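Local coordinates for protein polyketide synthase (Synechococcus sp., PDB 4GOX) that probably transfers a sulfonate group from PAPS to a polyketide intermediate of an olefin synthase, activating it for conversion to a terminal olefin, at residues A[60-63]-A[64-68]; A[106-109]-A[110-113]; A[226-230]-A[231-235]. All coordinates share one frame; numbering follows the deposited sequence.

Contact 1: residues A[60-63]-A[64-68]; sequences PFET and MGDRH
Arg67 meets the Phe61 ring with its backbone and aliphatic stem, not with its charge. Its CA lies 3.8 Å from the ring centroid and 20° off the normal, a CH-pi contact, and on the same face CG comes within 3.6 Å of Phe61 CD2. Pro60 CB sits over the opposite face. The guanidinium plane stands 89° from the ring, and the stem, extended from CG to NE, carries the group onward to the carbonyl oxygens of Leu56, His57 and Gly77. Beside this, Thr63 and Asp66 form a capping box at the start of helix 64-71. With chi1 at 77°, Thr63 OG1 is held between its own N and carbonyl carbon, facing the first turn, where it accepts from Asp66 N at 3.2 Å and, more weakly, from Gly65 N. In return Thr63 N donates to Asp66 OD2 at 3.0 Å, on the anti side of the carboxylate and somewhat out of its plane. The helix amino end is likely to favour the negative charge of Asp66. Glu62 CB rests 3.1 Å from Asp66 OD2, while Glu62 OE1 is bound by Gln16 N. Arg67 N closes the first turn on Thr63 O at 3.1 Å.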
loop_
_atom_site.group_PDB
_atom_site.type_symbol
_atom_site.label_atom_id
_atom_site.label_comp_id
_atom_site.label_asym_id
_atom_site.label_seq_id
_atom_site.Cartn_x
_atom_site.Cartn_y
_atom_site.Cartn_z
ATOM N N PRO A 60 -8.376 -7.908 -3.137
ATOM C CA PRO A 60 -9.735 -7.771 -3.715
ATOM C C PRO A 60 -10.382 -9.031 -4.262
ATOM O O PRO A 60 -11.543 -8.982 -4.673
ATOM C CB PRO A 60 -9.514 -6.819 -4.897
ATOM C CG PRO A 60 -8.231 -6.124 -4.632
ATOM C CD PRO A 60 -7.402 -7.103 -3.905
ATOM N N PHE A 61 -9.639 -10.139 -4.324
ATOM C CA PHE A 61 -10.099 -11.366 -4.991
ATOM C C PHE A 61 -10.199 -12.547 -4.072
ATOM O O PHE A 61 -9.467 -12.643 -3.097
ATOM C CB PHE A 61 -9.111 -11.690 -6.131
ATOM C CG PHE A 61 -8.790 -10.465 -6.965
ATOM C CD1 PHE A 61 -9.737 -9.936 -7.849
ATOM C CD2 PHE A 61 -7.577 -9.807 -6.822
ATOM C CE1 PHE A 61 -9.446 -8.795 -8.609
ATOM C CE2 PHE A 61 -7.301 -8.648 -7.558
ATOM C CZ PHE A 61 -8.240 -8.153 -8.451
ATOM N N GLU A 62 -11.097 -13.451 -4.394
ATOM C CA GLU A 62 -11.339 -14.670 -3.649
ATOM C C GLU A 62 -10.267 -15.725 -4.017
ATOM O O GLU A 62 -9.591 -16.265 -3.134
ATOM C CB GLU A 62 -12.777 -15.155 -3.966
ATOM C CG GLU A 62 -13.260 -16.308 -3.128
ATOM C CD GLU A 62 -13.332 -15.990 -1.657
ATOM O OE1 GLU A 62 -14.322 -15.357 -1.228
ATOM O OE2 GLU A 62 -12.395 -16.385 -0.929
ATOM N N THR A 63 -10.113 -15.987 -5.322
ATOM C CA THR A 63 -9.178 -16.959 -5.894
ATOM C C THR A 63 -8.378 -16.301 -7.022
ATOM O O THR A 63 -8.807 -15.282 -7.591
ATOM C CB THR A 63 -9.931 -18.160 -6.527
ATOM O OG1 THR A 63 -10.461 -17.755 -7.791
ATOM C CG2 THR A 63 -11.016 -18.763 -5.617
ATOM N N MET A 64 -7.276 -16.973 -7.430
ATOM C CA MET A 64 -6.418 -16.542 -8.537
ATOM C C MET A 64 -7.167 -16.538 -9.875
ATOM O O MET A 64 -6.773 -15.833 -10.800
ATOM C CB MET A 64 -5.134 -17.395 -8.594
ATOM C CG MET A 64 -4.236 -17.171 -7.403
ATOM S SD MET A 64 -3.582 -15.493 -7.244
ATOM C CE MET A 64 -2.585 -15.379 -8.697
ATOM N N GLY A 65 -8.271 -17.268 -9.931
ATOM C CA GLY A 65 -9.162 -17.310 -11.088
ATOM C C GLY A 65 -9.932 -16.008 -11.231
ATOM O O GLY A 65 -9.948 -15.414 -12.313
ATOM N N ASP A 66 -10.533 -15.517 -10.124
ATOM C CA ASP A 66 -11.255 -14.225 -10.113
ATOM C C ASP A 66 -10.289 -13.112 -10.458
ATOM O O ASP A 66 -10.621 -12.224 -11.252
ATOM C CB ASP A 66 -11.855 -13.906 -8.728
ATOM C CG ASP A 66 -12.723 -14.995 -8.160
ATOM O OD1 ASP A 66 -13.630 -15.453 -8.867
ATOM O OD2 ASP A 66 -12.486 -15.394 -7.014
ATOM N N ARG A 67 -9.091 -13.175 -9.851
ATOM C CA ARG A 67 -8.011 -12.212 -10.032
ATOM C C ARG A 67 -7.654 -12.154 -11.505
ATOM O O ARG A 67 -7.684 -11.071 -12.082
ATOM C CB ARG A 67 -6.811 -12.585 -9.145
ATOM C CG ARG A 67 -5.651 -11.610 -9.208
ATOM C CD ARG A 67 -4.688 -11.880 -8.061
ATOM N NE ARG A 67 -3.559 -10.949 -8.026
ATOM C CZ ARG A 67 -2.474 -11.061 -8.789
ATOM N NH1 ARG A 67 -2.374 -12.043 -9.677
ATOM N NH2 ARG A 67 -1.481 -10.195 -8.667
ATOM N N HIS A 68 -7.449 -13.318 -12.139
ATOM C CA HIS A 68 -7.156 -13.360 -13.562
ATOM C C HIS A 68 -8.324 -12.847 -14.405
ATOM O O HIS A 68 -8.085 -12.083 -15.327
ATOM C CB HIS A 68 -6.728 -14.752 -13.997
ATOM C CG HIS A 68 -6.317 -14.817 -15.430
ATOM N ND1 HIS A 68 -5.209 -14.130 -15.892
ATOM C CD2 HIS A 68 -6.877 -15.492 -16.460
ATOM C CE1 HIS A 68 -5.129 -14.409 -17.185
ATOM N NE2 HIS A 68 -6.112 -15.221 -17.573
#

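Contact 2: residues A[106-109]-A[110-113]; sequences NTPI and ADIY
Ile109 and Tyr113 meet one turn apart on the buried side of helix 109-119, where Ile109 CG2 lies 3.6 Å from Tyr113 CE1. The Ile109 torsion explains the meeting: CG1 is anti to the carbonyl carbon (chi1 -70°), which turns the CG2 branch to the carbonyl side, facing the next turn. Backbone geometry holds the same pair, since Tyr113 N donates to Ile109 O at 3.1 Å, nearly in line with the carbonyl bond. Close by, Ile112 CD1 reaches back to Thr107 CG2 at 3.7 Å, the two side chains crossing at about a right angle. Met64 of helix 64-71 packs against both isoleucines, and strand 26-30 meets the tyrosine.

The outer side is looser and more polar. Pro108, the N-cap residue, and Asp111 are both exposed and run side by side, with Asp111 OD2 3.6 Å from Pro108 CD; no hydrogen bond joins these side chains. The link is through the backbone: Asp111 N reaches Pro108 O at 2.9 Å, but from 58° above the carbonyl plane, and Ile112 N adds a weak bond to the same oxygen. Just before this, Asn106 ends the preceding helix in a Schellman motif, so one helix closes and the next opens within a few residues.

A proline side chain offers no acceptor for the opening turn, so capping here cannot come from the N-cap side chain, and Ile109 N instead bonds to Glu62 O. The hydroxyls find partners too: Thr107 OG1 binds Trp102 O, and the buried Tyr113 has its OH on Asp127 OD1. A helix start of this kind is fixed by main-chain bonds and apolar contacts, with the exposed Asp111 carboxylate probably favoured electrostatically by the nearby helix amino end.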
loop_
_atom_site.group_PDB
_atom_site.type_symbol
_atom_site.label_atom_id
_atom_site.label_comp_id
_atom_site.label_asym_id
_atom_site.label_seq_id
_atom_site.Cartn_x
_atom_site.Cartn_y
_atom_site.Cartn_z
ATOM N N ASN A 106 -7.358 -22.370 -9.644
ATOM C CA ASN A 106 -8.278 -21.436 -8.939
ATOM C C ASN A 106 -7.852 -21.333 -7.475
ATOM O O ASN A 106 -8.663 -21.492 -6.555
ATOM C CB ASN A 106 -9.764 -21.868 -9.067
ATOM C CG ASN A 106 -10.390 -21.519 -10.387
ATOM O OD1 ASN A 106 -10.513 -20.348 -10.758
ATOM N ND2 ASN A 106 -10.851 -22.527 -11.104
ATOM N N THR A 107 -6.539 -21.146 -7.275
ATOM C CA THR A 107 -5.917 -21.109 -5.963
ATOM C C THR A 107 -6.452 -19.969 -5.080
ATOM O O THR A 107 -6.377 -18.816 -5.483
ATOM C CB THR A 107 -4.387 -21.172 -6.089
ATOM O OG1 THR A 107 -4.046 -22.341 -6.846
ATOM C CG2 THR A 107 -3.700 -21.217 -4.737
ATOM N N PRO A 108 -7.016 -20.302 -3.890
ATOM C CA PRO A 108 -7.528 -19.256 -2.992
ATOM C C PRO A 108 -6.449 -18.246 -2.614
ATOM O O PRO A 108 -5.284 -18.618 -2.390
ATOM C CB PRO A 108 -7.991 -20.045 -1.765
ATOM C CG PRO A 108 -8.267 -21.426 -2.275
ATOM C CD PRO A 108 -7.238 -21.655 -3.326
ATOM N N ILE A 109 -6.832 -16.959 -2.563
ATOM C CA ILE A 109 -5.921 -15.868 -2.204
ATOM C C ILE A 109 -5.324 -16.090 -0.800
ATOM O O ILE A 109 -4.152 -15.755 -0.568
ATOM C CB ILE A 109 -6.641 -14.507 -2.423
ATOM C CG1 ILE A 109 -6.875 -14.185 -3.926
ATOM C CG2 ILE A 109 -6.142 -13.347 -1.562
ATOM C CD1 ILE A 109 -5.754 -13.991 -4.822
ATOM N N ALA A 110 -6.109 -16.715 0.101
ATOM C CA ALA A 110 -5.681 -17.081 1.456
ATOM C C ALA A 110 -4.386 -17.916 1.383
ATOM O O ALA A 110 -3.486 -17.739 2.208
ATOM C CB ALA A 110 -6.772 -17.901 2.135
ATOM N N ASP A 111 -4.314 -18.814 0.376
ATOM C CA ASP A 111 -3.188 -19.712 0.118
ATOM C C ASP A 111 -1.978 -18.980 -0.431
ATOM O O ASP A 111 -0.869 -19.332 -0.050
ATOM C CB ASP A 111 -3.612 -20.867 -0.810
ATOM C CG ASP A 111 -4.578 -21.857 -0.190
ATOM O OD1 ASP A 111 -4.958 -21.667 0.988
ATOM O OD2 ASP A 111 -4.936 -22.833 -0.869
ATOM N N ILE A 112 -2.189 -17.949 -1.299
ATOM C CA ILE A 112 -1.117 -17.126 -1.868
ATOM C C ILE A 112 -0.407 -16.333 -0.755
ATOM O O ILE A 112 0.820 -16.286 -0.734
ATOM C CB ILE A 112 -1.600 -16.238 -3.052
ATOM C CG1 ILE A 112 -2.387 -17.051 -4.096
ATOM C CG2 ILE A 112 -0.460 -15.473 -3.704
ATOM C CD1 ILE A 112 -1.590 -18.236 -4.825
ATOM N N TYR A 113 -1.180 -15.755 0.194
ATOM C CA TYR A 113 -0.614 -15.046 1.335
ATOM C C TYR A 113 0.207 -15.997 2.209
ATOM O O TYR A 113 1.342 -15.658 2.534
ATOM C CB TYR A 113 -1.697 -14.322 2.154
ATOM C CG TYR A 113 -2.129 -12.994 1.562
ATOM C CD1 TYR A 113 -3.430 -12.805 1.090
ATOM C CD2 TYR A 113 -1.254 -11.912 1.514
ATOM C CE1 TYR A 113 -3.848 -11.566 0.594
ATOM C CE2 TYR A 113 -1.652 -10.677 1.000
ATOM C CZ TYR A 113 -2.955 -10.503 0.558
ATOM O OH TYR A 113 -3.329 -9.293 0.026
#

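Contact 3: residues A[226-230]-A[231-235]; sequences NICDF and LGVDF
Leu231 packs back onto Ile227 and Phe230 at the carboxyl end of helix 220-231, where the helix ends in a Schellman-type C-cap. The evidence is threefold: Gly232 has a positive phi of 81°, a backbone angle that glycine adopts with least strain; Val233 N donates across the end to Cys228 O at 2.9 Å; and Gly232 N makes weak bonds to Asp229 O and Cys228 O. A well-formed helical bond, Leu231 N to Ile227 O at 2.9 Å, lies in the carbonyl plane.

The Leu231 side chain can be traced outward. CB stands 3.6 Å from Ile227 O. CG comes nearer, 3.4 Å from that same oxygen, because chi1 of -61° sets it beside the backbone N, which is itself bonded there. At the fork the methyls part: CD1 touches Ile227 CG2 at 3.9 Å, the two side chains lying alongside and pointing the same way, while CD2 meets Phe230 CD2 at 4.0 Å, where the side chains run obliquely. Cut back to an alanine, the residue loses CG and both methyls, which would probably leave Ile227 CG2 and the Phe230 ring without their apolar partner and open a gap against Ile152.

That neighbour belongs to strand 149-155 of the central parallel sheet, on which Ile227, Phe230 and Leu231 all pack; Ile227 and Phe230 also reach strand 208-212. The layout, helices against a parallel sheet, is that of the P-loop-type sulfotransferase fold. The outgoing loop is tied down too, through Asp234 O bonded to His47 NE2.

Around the turn Cys228 takes up the apolar contact with the departing chain. Its SG sits 4.0 Å from Val233 CG2 and, two residues further on, 3.9 Å from Phe235 CA.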
loop_
_atom_site.group_PDB
_atom_site.type_symbol
_atom_site.label_atom_id
_atom_site.label_comp_id
_atom_site.label_asym_id
_atom_site.label_seq_id
_atom_site.Cartn_x
_atom_site.Cartn_y
_atom_site.Cartn_z
ATOM N N ASN A 226 9.181 4.967 14.456
ATOM C CA ASN A 226 7.831 4.707 14.964
ATOM C C ASN A 226 7.174 3.532 14.220
ATOM O O ASN A 226 6.494 2.709 14.850
ATOM C CB ASN A 226 6.954 5.951 14.848
ATOM C CG ASN A 226 7.361 7.089 15.738
ATOM O OD1 ASN A 226 7.904 6.909 16.834
ATOM N ND2 ASN A 226 7.063 8.299 15.301
ATOM N N ILE A 227 7.376 3.460 12.893
ATOM C CA ILE A 227 6.832 2.381 12.048
ATOM C C ILE A 227 7.474 1.046 12.473
ATOM O O ILE A 227 6.754 0.064 12.643
ATOM C CB ILE A 227 6.991 2.678 10.532
ATOM C CG1 ILE A 227 6.136 3.896 10.123
ATOM C CG2 ILE A 227 6.623 1.454 9.699
ATOM C CD1 ILE A 227 6.346 4.363 8.697
ATOM N N CYS A 228 8.822 1.042 12.687
ATOM C CA CYS A 228 9.599 -0.108 13.145
ATOM C C CYS A 228 9.105 -0.612 14.512
ATOM O O CYS A 228 8.968 -1.827 14.711
ATOM C CB CYS A 228 11.093 0.225 13.177
ATOM S SG CYS A 228 11.868 0.272 11.539
ATOM N N ASP A 229 8.825 0.330 15.441
ATOM C CA ASP A 229 8.308 0.017 16.773
ATOM C C ASP A 229 6.937 -0.640 16.646
ATOM O O ASP A 229 6.652 -1.610 17.355
ATOM C CB ASP A 229 8.226 1.285 17.648
ATOM C CG ASP A 229 9.565 1.918 18.027
ATOM O OD1 ASP A 229 10.610 1.209 17.959
ATOM O OD2 ASP A 229 9.569 3.108 18.408
ATOM N N PHE A 230 6.109 -0.131 15.708
ATOM C CA PHE A 230 4.771 -0.647 15.429
ATOM C C PHE A 230 4.822 -2.075 14.869
ATOM O O PHE A 230 4.081 -2.939 15.338
ATOM C CB PHE A 230 4.023 0.298 14.477
ATOM C CG PHE A 230 2.679 -0.210 13.997
ATOM C CD1 PHE A 230 1.588 -0.266 14.861
ATOM C CD2 PHE A 230 2.485 -0.562 12.667
ATOM C CE1 PHE A 230 0.342 -0.723 14.413
ATOM C CE2 PHE A 230 1.242 -1.020 12.220
ATOM C CZ PHE A 230 0.182 -1.105 13.095
ATOM N N LEU A 231 5.725 -2.318 13.901
ATOM C CA LEU A 231 5.917 -3.623 13.261
ATOM C C LEU A 231 6.715 -4.629 14.114
ATOM O O LEU A 231 6.740 -5.815 13.784
ATOM C CB LEU A 231 6.582 -3.444 11.882
ATOM C CG LEU A 231 5.813 -2.604 10.840
ATOM C CD1 LEU A 231 6.649 -2.401 9.591
ATOM C CD2 LEU A 231 4.462 -3.219 10.501
ATOM N N GLY A 232 7.357 -4.149 15.185
ATOM C CA GLY A 232 8.146 -4.974 16.093
ATOM C C GLY A 232 9.546 -5.297 15.613
ATOM O O GLY A 232 10.108 -6.325 15.998
ATOM N N VAL A 233 10.128 -4.430 14.774
ATOM C CA VAL A 233 11.504 -4.609 14.287
ATOM C C VAL A 233 12.390 -3.456 14.789
ATOM O O VAL A 233 11.871 -2.442 15.260
ATOM C CB VAL A 233 11.595 -4.806 12.746
ATOM C CG1 VAL A 233 10.915 -6.107 12.318
ATOM C CG2 VAL A 233 11.012 -3.605 11.980
ATOM N N ASP A 234 13.712 -3.610 14.712
ATOM C CA ASP A 234 14.608 -2.534 15.109
ATOM C C ASP A 234 14.803 -1.627 13.908
ATOM O O ASP A 234 14.664 -2.088 12.775
ATOM C CB ASP A 234 15.965 -3.080 15.583
ATOM C CG ASP A 234 15.907 -3.850 16.884
ATOM O OD1 ASP A 234 15.043 -3.522 17.733
ATOM O OD2 ASP A 234 16.748 -4.754 17.074
ATOM N N PHE A 235 15.142 -0.346 14.146
ATOM C CA PHE A 235 15.401 0.593 13.059
ATOM C C PHE A 235 16.707 0.162 12.370
ATOM O O PHE A 235 17.619 -0.320 13.029
ATOM C CB PHE A 235 15.486 2.048 13.580
ATOM C CG PHE A 235 15.905 3.061 12.537
ATOM C CD1 PHE A 235 14.966 3.655 11.703
ATOM C CD2 PHE A 235 17.245 3.406 12.377
ATOM C CE1 PHE A 235 15.359 4.568 10.718
ATOM C CE2 PHE A 235 17.638 4.316 11.391
ATOM C CZ PHE A 235 16.694 4.897 10.576
#

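Overall arrangement
Contacts 1, 2 and 3 follow one another along the chain, all within the sulfotransferase domain. Contacts 1 and 2 are neighbours, their centres about 8 Å apart: a probable backbone hydrogen bond, Met64 N to Thr107 O at 2.8 Å, helps join the starts of helices 64-71 and 109-119 directly. Contact 3, at the end of helix 220-231, touches neither; its centre lies about 32 Å from that of contact 1, on the opposite side of the chain's centre, and about 28 Å from that of contact 2. It packs on strands 149-155 and 208-212, whereas contact 2 reaches strand 26-30 of the same sheet. The Ile227 side chain remains about 13 Å from the bound adenosine-3'-5'-diphosphate, consistent with a place in the scaffold behind the nucleotide pocket.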